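Local coordinates for protein transferrin (Manduca sexta, PDB 6WB6) that carries iron in the insect, binding a single ferric ion per molecule together with carbonate, at residues Ala547-Phe552 / Tyr557-Leu562; Phe552-Tyr557 / Asp570-Phe575; Glu244-Phe249 / Pro260-Ala265; Thr226-Phe229 / Pro233-Thr236. All coordinates share one frame; numbering follows the deposited sequence.

In the fold
Contacts 1 and 2 lie in the second transferrin-like half of the chain, contacts 3 and 4 in the first, the one that binds iron. Contact 1 is the buried one and wholly apolar, two aromatic rings and a leucine pair beside strand 557-560. Contact 2 shares Phe552 and Tyr557 with it, its centre about 5 Å away, but is nearer the surface and rests on one leucine. Contacts 3 and 4, with centres about 11 Å apart, are both partly buried and meet where Ile261 packs on Thr226. Water bridges contact 3, while an arginine grips a carbonyl in contact 4. About 65 Å separates the centres of contacts 1 and 3.

Contact 1 of 4, residues Ala547-Phe552 / Tyr557-Leu562; sequences ADLSHF and YELLCL
Phe552 turns the edge of its ring onto the face of Tyr557, a T-shaped pair with centroids 5.3 Å apart and planes at 74°. Followed outward, the Phe552 side chain starts with CB, which lies 4.1 Å from Tyr557 CD2. Its CG stands anti to the carbonyl carbon (chi1 -67°), and this swings the ring across Tyr557 at about a right angle. CD2 then stands 3.9 Å above the plane of the tyrosine ring, over its centre, and 4.0 Å from Tyr557 CD1. Farther out, CE2 and CZ lead away from the tyrosine face, leaving CB and CD2 to make the contact. Behind Phe552, its backbone N closes the 3-10 turn on Leu549 O. A second apolar touch joins the same turn to the strand: the methyl CD2 of Leu549 meets CD2 of Leu559 at 4.2 Å. Two residues apart on strand 557-560, Tyr557 and Leu559 thus both receive the connection that leads in from strand 542-545. In the mixed sheet of the second transferrin-like half, strand 437-443 runs between strands 542-545 and 557-560, and its Val441 touches both Leu549 and Phe552. Helix 530-535 covers the aromatic pair, with Leu534 against both side chains and Trp531 against Phe552.

Contact 2 of 4, residues Phe552-Tyr557 / Asp570-Phe575; sequences FDANQY and DVLSSF
The backbones of 552-557 and 570-575 come closest at Ala554 and Leu572, whose CA atoms are 6.3 Å apart. Both are turns flanking the antiparallel strands 557-560 and 569-570 in the mixed sheet of the second transferrin-like half. In the first, Gln556 N bonds to Asp553 O; in the second, Ser574 N returns to Val571 O. Leu572 supplies the side chain that joins them. A chi1 of -59° sets its CG beside its own backbone N, and from there the leucine reaches into the bend of 552-557 and spreads its two methyls over different parts of it. CD1 lies 3.5 Å from Ala554 CA and also touches CB of Phe552 and of Ala554. The other branch, CD2, packs against Tyr557 CB at 4.0 Å. Much of what the leucine meets is therefore main chain, including the carbonyl oxygens of Phe552 and Tyr557, while both aromatic rings lead away from it. Leu559 of strand 557-560 also packs on Leu572. The turn that carries the leucine is tied twice at one oxygen: besides Ser574 N, Val571 O accepts the Ser574 hydroxyl OG at 3.0 Å, in the carbonyl plane and on a lone pair.

Contact 3 of 4, residues Glu244-Phe249 / Pro260-Ala265; sequences ENPEEF and PITGKA
Ile261 faces Pro246 side on, CB against CB at 4.1 Å, with the CA-CB bond of each residue directed at the other segment. The isoleucine then divides its branches. CG1, swung by a chi1 of -56° to the side of the backbone N, turns toward Phe249 and lies 4.3 Å from Phe249 CB, next to that residue's carbonyl. Phe249 offers Ile261 the root of its side chain, and its ring leads away from the contact. Thr262 adds an outer touch, its methyl CG2 4.3 Å from Pro246 CG at the rim of the proline ring. A water links the backbones beside this apolar patch: it donates to Pro246 O at 3.0 Å and accepts from Ile261 N at 2.8 Å. Pro246 O is also taken by Phe249 N within the 3-10 turn, so two donors meet at that oxygen. Asn245 opens this segment with an Asx turn, its OD1 accepting from Glu247 N well above the carbonyl plane. In the other segment, Pro260 to Gly263 form a type I beta turn. The two segments flank the antiparallel pair 249-252 and 258-260 in the first, iron-binding transferrin-like half, joining the entry to the first strand with the exit from the second. Ile261 also packs through CG2 on Thr226 of helix 223-229, and on Tyr251, while Phe249 rests against Leu211 and Ala212 of helix 203-213.

Contact 4 of 4, residues Thr226-Phe229 / Pro233-Thr236; sequences TRKF and PVGT
Arg227 grips the carbonyl oxygen of Pro233 side-on with two nitrogens. NE donates over 2.7 Å to Pro233 O, with an N-H...O angle of 148°, and NH2 donates to the same oxygen over 2.8 Å. This ties helix 223-229 to the loop that follows it, in the iron-binding half of the transferrin fold. The oxygen lies within 5° of the guanidinium plane, so both N-H groups converge on it from the edge of the group. Two bonds from one flat group should help fix the rotation of the guanidinium about its own chain. NH2 passes beside the proline ring as well, 3.8 Å from Pro233 CD. A bend at chi3 (64°) in the arginine chain brings NE round to the carbonyl, and CD comes alongside Val234 CB.

One residue further along each segment, Lys228 and Val234 form the apolar part of the contact. The lysine is extended beyond CG and crosses the valine at about a right angle, with CG and CE both meeting Val234 CG1. Its ammonium end is directed elsewhere, in a salt bridge from NZ to Glu82 OE2. Glu82 also takes a backbone hydrogen bond with Thr236, so it holds the lysine tip and the far end of the 233-236 loop together. Leu232 and Tyr251 also pack against the arginine side chain. The Lys228 side chain is about 14 Å from the ferric ion, too far to touch it. Packing is tightest at Lys228 CE and Val234 CG1, 3.5 Å apart.

Contact 1 of 4, residues Ala547-Phe552 / Tyr557-Leu562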
loop_
_atom_site.group_PDB
_atom_site.type_symbol
_atom_site.label_atom_id
_atom_site.label_comp_id
_atom_site.label_asym_id
_atom_site.label_seq_id
_atom_site.Cartn_x
_atom_site.Cartn_y
_atom_site.Cartn_z
ATOM N N ALA A 547 21.189 7.353 -6.867
ATOM C CA ALA A 547 21.324 6.567 -5.641
ATOM C C ALA A 547 22.720 6.656 -5.022
ATOM O O ALA A 547 22.875 6.375 -3.831
ATOM C CB ALA A 547 20.969 5.105 -5.936
ATOM N N ASP A 548 23.731 7.037 -5.791
ATOM C CA ASP A 548 25.109 7.085 -5.320
ATOM C C ASP A 548 25.579 8.499 -5.026
ATOM O O ASP A 548 26.786 8.718 -4.864
ATOM C CB ASP A 548 26.052 6.462 -6.354
ATOM C CG ASP A 548 26.076 4.937 -6.296
ATOM O OD1 ASP A 548 25.493 4.344 -5.358
ATOM O OD2 ASP A 548 26.687 4.330 -7.203
ATOM N N LEU A 549 24.668 9.463 -4.950
ATOM C CA LEU A 549 25.091 10.851 -4.771
ATOM C C LEU A 549 25.621 11.156 -3.360
ATOM O O LEU A 549 26.221 12.221 -3.171
ATOM C CB LEU A 549 23.932 11.789 -5.121
ATOM C CG LEU A 549 23.568 11.782 -6.610
ATOM C CD1 LEU A 549 22.389 12.680 -6.901
ATOM C CD2 LEU A 549 24.766 12.184 -7.501
ATOM N N SER A 550 25.437 10.249 -2.387
ATOM C CA SER A 550 26.012 10.424 -1.049
ATOM C C SER A 550 27.530 10.454 -1.075
ATOM O O SER A 550 28.158 10.995 -0.156
ATOM C CB SER A 550 25.557 9.297 -0.125
ATOM O OG SER A 550 26.032 8.051 -0.592
ATOM N N HIS A 551 28.138 9.848 -2.086
ATOM C CA HIS A 551 29.578 9.896 -2.257
ATOM C C HIS A 551 30.079 11.240 -2.785
ATOM O O HIS A 551 31.267 11.330 -3.104
ATOM C CB HIS A 551 30.036 8.777 -3.208
ATOM C CG HIS A 551 29.678 7.401 -2.742
ATOM N ND1 HIS A 551 30.595 6.552 -2.158
ATOM C CD2 HIS A 551 28.504 6.726 -2.769
ATOM C CE1 HIS A 551 30.001 5.412 -1.853
ATOM N NE2 HIS A 551 28.732 5.490 -2.214
ATOM N N PHE A 552 29.220 12.261 -2.905
ATOM C CA PHE A 552 29.609 13.561 -3.446
ATOM C C PHE A 552 29.222 14.661 -2.476
ATOM O O PHE A 552 28.050 14.779 -2.109
ATOM C CB PHE A 552 28.940 13.878 -4.787
ATOM C CG PHE A 552 29.370 13.002 -5.900
ATOM C CD1 PHE A 552 28.693 11.832 -6.164
ATOM C CD2 PHE A 552 30.458 13.340 -6.680
ATOM C CE1 PHE A 552 29.091 10.998 -7.201
ATOM C CE2 PHE A 552 30.856 12.531 -7.717
ATOM C CZ PHE A 552 30.170 11.351 -7.988
ATOM N N TYR A 557 29.796 19.910 -5.301
ATOM C CA TYR A 557 29.348 19.256 -6.519
ATOM C C TYR A 557 27.923 19.655 -6.859
ATOM O O TYR A 557 27.128 20.029 -5.987
ATOM C CB TYR A 557 29.430 17.752 -6.382
ATOM C CG TYR A 557 30.842 17.302 -6.248
ATOM C CD1 TYR A 557 31.620 17.075 -7.371
ATOM C CD2 TYR A 557 31.418 17.122 -4.999
ATOM C CE1 TYR A 557 32.929 16.663 -7.262
ATOM C CE2 TYR A 557 32.738 16.699 -4.875
ATOM C CZ TYR A 557 33.489 16.475 -6.016
ATOM O OH TYR A 557 34.804 16.067 -5.929
ATOM N N GLU A 558 27.624 19.586 -8.153
ATOM C CA GLU A 558 26.332 19.961 -8.695
ATOM C C GLU A 558 25.923 18.918 -9.715
ATOM O O GLU A 558 26.736 18.106 -10.164
ATOM C CB GLU A 558 26.387 21.329 -9.377
ATOM C CG GLU A 558 25.936 22.495 -8.567
ATOM C CD GLU A 558 26.348 23.781 -9.246
ATOM O OE1 GLU A 558 27.088 23.684 -10.256
ATOM O OE2 GLU A 558 25.956 24.868 -8.780
ATOM N N LEU A 559 24.665 18.985 -10.130
ATOM C CA LEU A 559 24.178 18.182 -11.242
ATOM C C LEU A 559 24.126 19.035 -12.494
ATOM O O LEU A 559 23.744 20.204 -12.441
ATOM C CB LEU A 559 22.802 17.609 -10.931
ATOM C CG LEU A 559 22.825 16.792 -9.640
ATOM C CD1 LEU A 559 21.433 16.244 -9.311
ATOM C CD2 LEU A 559 23.875 15.659 -9.749
ATOM N N LEU A 560 24.567 18.454 -13.601
ATOM C CA LEU A 560 24.455 19.052 -14.927
ATOM C C LEU A 560 23.145 18.578 -15.535
ATOM O O LEU A 560 22.992 17.385 -15.816
ATOM C CB LEU A 560 25.641 18.629 -15.794
ATOM C CG LEU A 560 25.666 19.071 -17.250
ATOM C CD1 LEU A 560 25.733 20.580 -17.287
ATOM C CD2 LEU A 560 26.837 18.440 -17.987
ATOM N N CYS A 561 22.214 19.518 -15.757
ATOM C CA CYS A 561 20.846 19.212 -16.184
ATOM C C CYS A 561 20.767 18.953 -17.689
ATOM O O CYS A 561 20.108 19.660 -18.450
ATOM C CB CYS A 561 19.920 20.354 -15.788
ATOM S SG CYS A 561 20.176 20.931 -14.132
ATOM N N LEU A 562 21.450 17.903 -18.122
ATOM C CA LEU A 562 21.410 17.571 -19.537
ATOM C C LEU A 562 19.986 17.332 -20.039
ATOM O O LEU A 562 19.743 17.416 -21.253
ATOM C CB LEU A 562 22.295 16.339 -19.807
ATOM C CG LEU A 562 23.803 16.571 -19.608
ATOM C CD1 LEU A 562 24.623 15.279 -19.571
ATOM C CD2 LEU A 562 24.303 17.481 -20.716
#

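Contact 2 of 4, residues Phe552-Tyr557 / Asp570-Phe575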
loop_
_atom_site.group_PDB
_atom_site.type_symbol
_atom_site.label_atom_id
_atom_site.label_comp_id
_atom_site.label_asym_id
_atom_site.label_seq_id
_atom_site.Cartn_x
_atom_site.Cartn_y
_atom_site.Cartn_z
ATOM N N PHE A 552 29.220 12.261 -2.905
ATOM C CA PHE A 552 29.609 13.561 -3.446
ATOM C C PHE A 552 29.222 14.661 -2.476
ATOM O O PHE A 552 28.050 14.779 -2.109
ATOM C CB PHE A 552 28.940 13.878 -4.787
ATOM C CG PHE A 552 29.370 13.002 -5.900
ATOM C CD1 PHE A 552 28.693 11.832 -6.164
ATOM C CD2 PHE A 552 30.458 13.340 -6.680
ATOM C CE1 PHE A 552 29.091 10.998 -7.201
ATOM C CE2 PHE A 552 30.856 12.531 -7.717
ATOM C CZ PHE A 552 30.170 11.351 -7.988
ATOM N N ASP A 553 30.189 15.505 -2.135
ATOM C CA ASP A 553 29.971 16.600 -1.191
ATOM C C ASP A 553 29.031 17.653 -1.783
ATOM O O ASP A 553 29.335 18.278 -2.803
ATOM C CB ASP A 553 31.325 17.205 -0.816
ATOM C CG ASP A 553 31.221 18.270 0.255
ATOM O OD1 ASP A 553 30.601 19.316 -0.004
ATOM O OD2 ASP A 553 31.767 18.061 1.360
ATOM N N ALA A 554 27.885 17.854 -1.134
ATOM C CA ALA A 554 26.864 18.754 -1.665
ATOM C C ALA A 554 27.370 20.185 -1.843
ATOM O O ALA A 554 26.902 20.907 -2.735
ATOM C CB ALA A 554 25.651 18.748 -0.738
ATOM N N ASN A 555 28.306 20.619 -1.003
ATOM C CA ASN A 555 28.843 21.967 -1.116
ATOM C C ASN A 555 29.807 22.127 -2.285
ATOM O O ASN A 555 30.029 23.258 -2.724
ATOM C CB ASN A 555 29.546 22.368 0.188
ATOM C CG ASN A 555 28.628 22.309 1.378
ATOM O OD1 ASN A 555 27.433 22.596 1.274
ATOM N ND2 ASN A 555 29.169 21.908 2.512
ATOM N N GLN A 556 30.373 21.039 -2.813
ATOM C CA GLN A 556 31.369 21.147 -3.881
ATOM C C GLN A 556 30.877 20.680 -5.246
ATOM O O GLN A 556 31.484 21.046 -6.256
ATOM C CB GLN A 556 32.630 20.342 -3.522
ATOM C CG GLN A 556 33.193 20.664 -2.158
ATOM C CD GLN A 556 34.266 19.674 -1.731
ATOM O OE1 GLN A 556 35.059 19.219 -2.544
ATOM N NE2 GLN A 556 34.280 19.328 -0.449
ATOM N N TYR A 557 29.796 19.910 -5.301
ATOM C CA TYR A 557 29.348 19.256 -6.519
ATOM C C TYR A 557 27.923 19.655 -6.859
ATOM O O TYR A 557 27.128 20.029 -5.987
ATOM C CB TYR A 557 29.430 17.752 -6.382
ATOM C CG TYR A 557 30.842 17.302 -6.248
ATOM C CD1 TYR A 557 31.620 17.075 -7.371
ATOM C CD2 TYR A 557 31.418 17.122 -4.999
ATOM C CE1 TYR A 557 32.929 16.663 -7.262
ATOM C CE2 TYR A 557 32.738 16.699 -4.875
ATOM C CZ TYR A 557 33.489 16.475 -6.016
ATOM O OH TYR A 557 34.804 16.067 -5.929
ATOM N N ASP A 570 21.939 22.157 -11.426
ATOM C CA ASP A 570 21.072 22.246 -10.256
ATOM C C ASP A 570 21.666 21.401 -9.135
ATOM O O ASP A 570 22.588 20.611 -9.354
ATOM C CB ASP A 570 19.655 21.808 -10.590
ATOM C CG ASP A 570 18.632 22.456 -9.698
ATOM O OD1 ASP A 570 18.951 22.726 -8.520
ATOM O OD2 ASP A 570 17.516 22.704 -10.181
ATOM N N VAL A 571 21.133 21.578 -7.915
ATOM C CA VAL A 571 21.737 20.925 -6.742
ATOM C C VAL A 571 21.631 19.403 -6.822
ATOM O O VAL A 571 20.810 18.836 -7.558
ATOM C CB VAL A 571 21.095 21.414 -5.436
ATOM C CG1 VAL A 571 21.452 22.847 -5.180
ATOM C CG2 VAL A 571 19.591 21.195 -5.473
ATOM N N LEU A 572 22.440 18.735 -5.981
ATOM C CA LEU A 572 22.466 17.274 -5.952
ATOM C C LEU A 572 21.090 16.677 -5.685
ATOM O O LEU A 572 20.781 15.591 -6.183
ATOM C CB LEU A 572 23.458 16.769 -4.893
ATOM C CG LEU A 572 24.949 17.158 -4.956
ATOM C CD1 LEU A 572 25.767 16.310 -3.975
ATOM C CD2 LEU A 572 25.521 17.029 -6.354
ATOM N N SER A 573 20.252 17.354 -4.902
ATOM C CA SER A 573 18.970 16.776 -4.506
ATOM C C SER A 573 17.878 16.953 -5.550
ATOM O O SER A 573 16.778 16.422 -5.364
ATOM C CB SER A 573 18.506 17.387 -3.185
ATOM O OG SER A 573 18.412 18.797 -3.299
ATOM N N SER A 574 18.143 17.671 -6.638
ATOM C CA SER A 574 17.132 17.926 -7.649
ATOM C C SER A 574 17.232 16.969 -8.821
ATOM O O SER A 574 16.581 17.198 -9.844
ATOM C CB SER A 574 17.232 19.366 -8.154
ATOM O OG SER A 574 18.301 19.478 -9.070
ATOM N N PHE A 575 17.998 15.888 -8.679
ATOM C CA PHE A 575 18.198 14.919 -9.754
ATOM C C PHE A 575 16.918 14.589 -10.520
ATOM O O PHE A 575 16.973 14.403 -11.740
ATOM C CB PHE A 575 18.828 13.634 -9.196
ATOM C CG PHE A 575 18.035 12.990 -8.105
ATOM C CD1 PHE A 575 18.218 13.358 -6.792
ATOM C CD2 PHE A 575 17.097 12.013 -8.398
ATOM C CE1 PHE A 575 17.479 12.772 -5.781
ATOM C CE2 PHE A 575 16.367 11.416 -7.400
ATOM C CZ PHE A 575 16.552 11.794 -6.086
#

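Contact 3 of 4, residues Glu244-Phe249 / Pro260-Ala265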
loop_
_atom_site.group_PDB
_atom_site.type_symbol
_atom_site.label_atom_id
_atom_site.label_comp_id
_atom_site.label_asym_id
_atom_site.label_seq_id
_atom_site.Cartn_x
_atom_site.Cartn_y
_atom_site.Cartn_z
ATOM N N GLU A 244 -30.983 18.729 16.180
ATOM C CA GLU A 244 -31.574 17.682 15.362
ATOM C C GLU A 244 -32.571 16.891 16.184
ATOM O O GLU A 244 -32.321 16.588 17.353
ATOM C CB GLU A 244 -30.476 16.767 14.832
ATOM C CG GLU A 244 -29.384 17.546 14.176
ATOM C CD GLU A 244 -29.835 18.191 12.878
ATOM O OE1 GLU A 244 -30.923 17.833 12.389
ATOM O OE2 GLU A 244 -29.087 19.038 12.342
ATOM N N ASN A 245 -33.705 16.572 15.565
ATOM C CA ASN A 245 -34.808 15.877 16.212
ATOM C C ASN A 245 -34.848 14.422 15.758
ATOM O O ASN A 245 -35.152 14.159 14.587
ATOM C CB ASN A 245 -36.130 16.584 15.876
ATOM C CG ASN A 245 -37.348 15.899 16.489
ATOM O OD1 ASN A 245 -37.210 14.998 17.317
ATOM N ND2 ASN A 245 -38.552 16.326 16.077
ATOM N N PRO A 246 -34.589 13.449 16.640
ATOM C CA PRO A 246 -34.549 12.044 16.198
ATOM C C PRO A 246 -35.875 11.508 15.719
ATOM O O PRO A 246 -35.891 10.526 14.968
ATOM C CB PRO A 246 -34.108 11.296 17.463
ATOM C CG PRO A 246 -34.522 12.201 18.583
ATOM C CD PRO A 246 -34.299 13.573 18.076
ATOM N N GLU A 247 -36.988 12.077 16.192
ATOM C CA GLU A 247 -38.307 11.599 15.793
ATOM C C GLU A 247 -38.529 11.736 14.295
ATOM O O GLU A 247 -39.370 11.029 13.726
ATOM C CB GLU A 247 -39.388 12.372 16.552
ATOM C CG GLU A 247 -39.539 11.922 17.988
ATOM C CD GLU A 247 -40.475 12.809 18.800
ATOM O OE1 GLU A 247 -40.927 13.850 18.276
ATOM O OE2 GLU A 247 -40.756 12.451 19.962
ATOM N N GLU A 248 -37.826 12.661 13.654
ATOM C CA GLU A 248 -37.926 12.829 12.208
ATOM C C GLU A 248 -37.159 11.769 11.428
ATOM O O GLU A 248 -37.278 11.725 10.202
ATOM C CB GLU A 248 -37.431 14.224 11.813
ATOM C CG GLU A 248 -38.322 15.356 12.366
ATOM C CD GLU A 248 -39.794 15.060 12.138
ATOM O OE1 GLU A 248 -40.163 14.851 10.959
ATOM O OE2 GLU A 248 -40.566 14.986 13.128
ATOM N N PHE A 249 -36.407 10.905 12.103
ATOM C CA PHE A 249 -35.540 9.937 11.451
ATOM C C PHE A 249 -35.763 8.572 12.065
ATOM O O PHE A 249 -36.355 8.438 13.133
ATOM C CB PHE A 249 -34.066 10.344 11.567
ATOM C CG PHE A 249 -33.782 11.650 10.933
ATOM C CD1 PHE A 249 -33.986 12.827 11.633
ATOM C CD2 PHE A 249 -33.383 11.710 9.614
ATOM C CE1 PHE A 249 -33.753 14.029 11.055
ATOM C CE2 PHE A 249 -33.155 12.919 9.017
ATOM C CZ PHE A 249 -33.359 14.092 9.742
ATOM N N PRO A 260 -37.192 3.339 15.912
ATOM C CA PRO A 260 -36.772 4.666 16.362
ATOM C C PRO A 260 -35.290 4.712 16.683
ATOM O O PRO A 260 -34.696 3.740 17.159
ATOM C CB PRO A 260 -37.623 4.907 17.612
ATOM C CG PRO A 260 -38.082 3.547 18.032
ATOM C CD PRO A 260 -38.241 2.774 16.774
ATOM N N ILE A 261 -34.703 5.871 16.399
ATOM C CA ILE A 261 -33.357 6.185 16.852
ATOM C C ILE A 261 -33.273 6.127 18.373
ATOM O O ILE A 261 -32.243 5.733 18.935
ATOM C CB ILE A 261 -32.949 7.572 16.316
ATOM C CG1 ILE A 261 -33.077 7.633 14.787
ATOM C CG2 ILE A 261 -31.557 7.892 16.694
ATOM C CD1 ILE A 261 -32.317 6.562 14.041
ATOM N N THR A 262 -34.350 6.513 19.066
ATOM C CA THR A 262 -34.314 6.536 20.526
ATOM C C THR A 262 -34.322 5.142 21.131
ATOM O O THR A 262 -34.145 5.010 22.343
ATOM C CB THR A 262 -35.499 7.345 21.103
ATOM O OG1 THR A 262 -36.680 7.110 20.331
ATOM C CG2 THR A 262 -35.200 8.841 21.108
ATOM N N GLY A 263 -34.529 4.102 20.332
ATOM C CA GLY A 263 -34.508 2.744 20.821
ATOM C C GLY A 263 -33.198 2.046 20.482
ATOM O O GLY A 263 -32.261 2.620 19.940
ATOM N N LYS A 264 -33.149 0.772 20.830
ATOM C CA LYS A 264 -32.024 -0.048 20.433
ATOM C C LYS A 264 -31.980 -0.143 18.909
ATOM O O LYS A 264 -32.982 -0.463 18.262
ATOM C CB LYS A 264 -32.146 -1.430 21.080
ATOM C CG LYS A 264 -30.982 -2.408 20.802
ATOM C CD LYS A 264 -31.383 -3.521 19.820
ATOM C CE LYS A 264 -30.988 -4.907 20.322
ATOM N NZ LYS A 264 -29.506 -5.072 20.343
ATOM N N ALA A 265 -30.818 0.159 18.335
ATOM C CA ALA A 265 -30.678 0.172 16.882
ATOM C C ALA A 265 -30.795 -1.240 16.309
ATOM O O ALA A 265 -30.371 -2.214 16.927
ATOM C CB ALA A 265 -29.329 0.797 16.496
HETATM O O HOH W 1 -36.578 7.916 16.189
#

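Contact 4 of 4, residues Thr226-Phe229 / Pro233-Thr236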
loop_
_atom_site.group_PDB
_atom_site.type_symbol
_atom_site.label_atom_id
_atom_site.label_comp_id
_atom_site.label_asym_id
_atom_site.label_seq_id
_atom_site.Cartn_x
_atom_site.Cartn_y
_atom_site.Cartn_z
ATOM N N THR A 226 -24.860 8.390 15.257
ATOM C CA THR A 226 -26.278 8.665 15.042
ATOM C C THR A 226 -26.917 9.176 16.331
ATOM O O THR A 226 -27.639 10.179 16.334
ATOM C CB THR A 226 -26.992 7.418 14.541
ATOM O OG1 THR A 226 -26.382 6.958 13.324
ATOM C CG2 THR A 226 -28.464 7.697 14.292
ATOM N N ARG A 227 -26.623 8.518 17.444
ATOM C CA ARG A 227 -27.173 8.946 18.716
ATOM C C ARG A 227 -26.686 10.345 19.091
ATOM O O ARG A 227 -27.483 11.195 19.483
ATOM C CB ARG A 227 -26.815 7.911 19.772
ATOM C CG ARG A 227 -27.560 6.642 19.551
ATOM C CD ARG A 227 -27.376 5.651 20.684
ATOM N NE ARG A 227 -27.926 6.146 21.935
ATOM C CZ ARG A 227 -29.209 6.097 22.259
ATOM N NH1 ARG A 227 -30.088 5.568 21.421
ATOM N NH2 ARG A 227 -29.598 6.575 23.433
ATOM N N LYS A 228 -25.398 10.624 18.920
ATOM C CA LYS A 228 -24.894 11.938 19.302
ATOM C C LYS A 228 -25.408 13.033 18.382
ATOM O O LYS A 228 -25.598 14.172 18.822
ATOM C CB LYS A 228 -23.374 11.943 19.294
ATOM C CG LYS A 228 -22.802 10.980 20.262
ATOM C CD LYS A 228 -21.299 11.093 20.339
ATOM C CE LYS A 228 -20.817 10.221 21.445
ATOM N NZ LYS A 228 -19.353 10.057 21.371
ATOM N N PHE A 229 -25.636 12.708 17.114
ATOM C CA PHE A 229 -26.173 13.689 16.185
ATOM C C PHE A 229 -27.477 14.247 16.722
ATOM O O PHE A 229 -27.779 15.417 16.519
ATOM C CB PHE A 229 -26.376 13.042 14.807
ATOM C CG PHE A 229 -26.844 13.997 13.719
ATOM C CD1 PHE A 229 -25.964 14.878 13.118
ATOM C CD2 PHE A 229 -28.146 13.960 13.269
ATOM C CE1 PHE A 229 -26.399 15.727 12.107
ATOM C CE2 PHE A 229 -28.588 14.803 12.273
ATOM C CZ PHE A 229 -27.718 15.685 11.694
ATOM N N PRO A 233 -27.817 10.113 24.610
ATOM C CA PRO A 233 -26.714 9.497 25.345
ATOM C C PRO A 233 -26.284 8.204 24.690
ATOM O O PRO A 233 -27.077 7.511 24.051
ATOM C CB PRO A 233 -27.318 9.231 26.722
ATOM C CG PRO A 233 -28.736 8.970 26.435
ATOM C CD PRO A 233 -29.103 9.889 25.296
ATOM N N VAL A 234 -25.007 7.885 24.856
ATOM C CA VAL A 234 -24.466 6.616 24.381
ATOM C C VAL A 234 -23.328 6.205 25.305
ATOM O O VAL A 234 -22.423 6.998 25.586
ATOM C CB VAL A 234 -24.022 6.711 22.899
ATOM C CG1 VAL A 234 -23.207 7.956 22.630
ATOM C CG2 VAL A 234 -23.245 5.469 22.480
ATOM N N GLY A 235 -23.388 4.972 25.801
ATOM C CA GLY A 235 -22.344 4.501 26.704
ATOM C C GLY A 235 -22.248 5.411 27.920
ATOM O O GLY A 235 -23.257 5.769 28.528
ATOM N N THR A 236 -21.022 5.815 28.260
ATOM C CA THR A 236 -20.777 6.744 29.356
ATOM C C THR A 236 -21.082 8.186 28.979
ATOM O O THR A 236 -21.003 9.073 29.838
ATOM C CB THR A 236 -19.314 6.679 29.807
ATOM O OG1 THR A 236 -18.471 7.096 28.722
ATOM C CG2 THR A 236 -18.937 5.280 30.279
#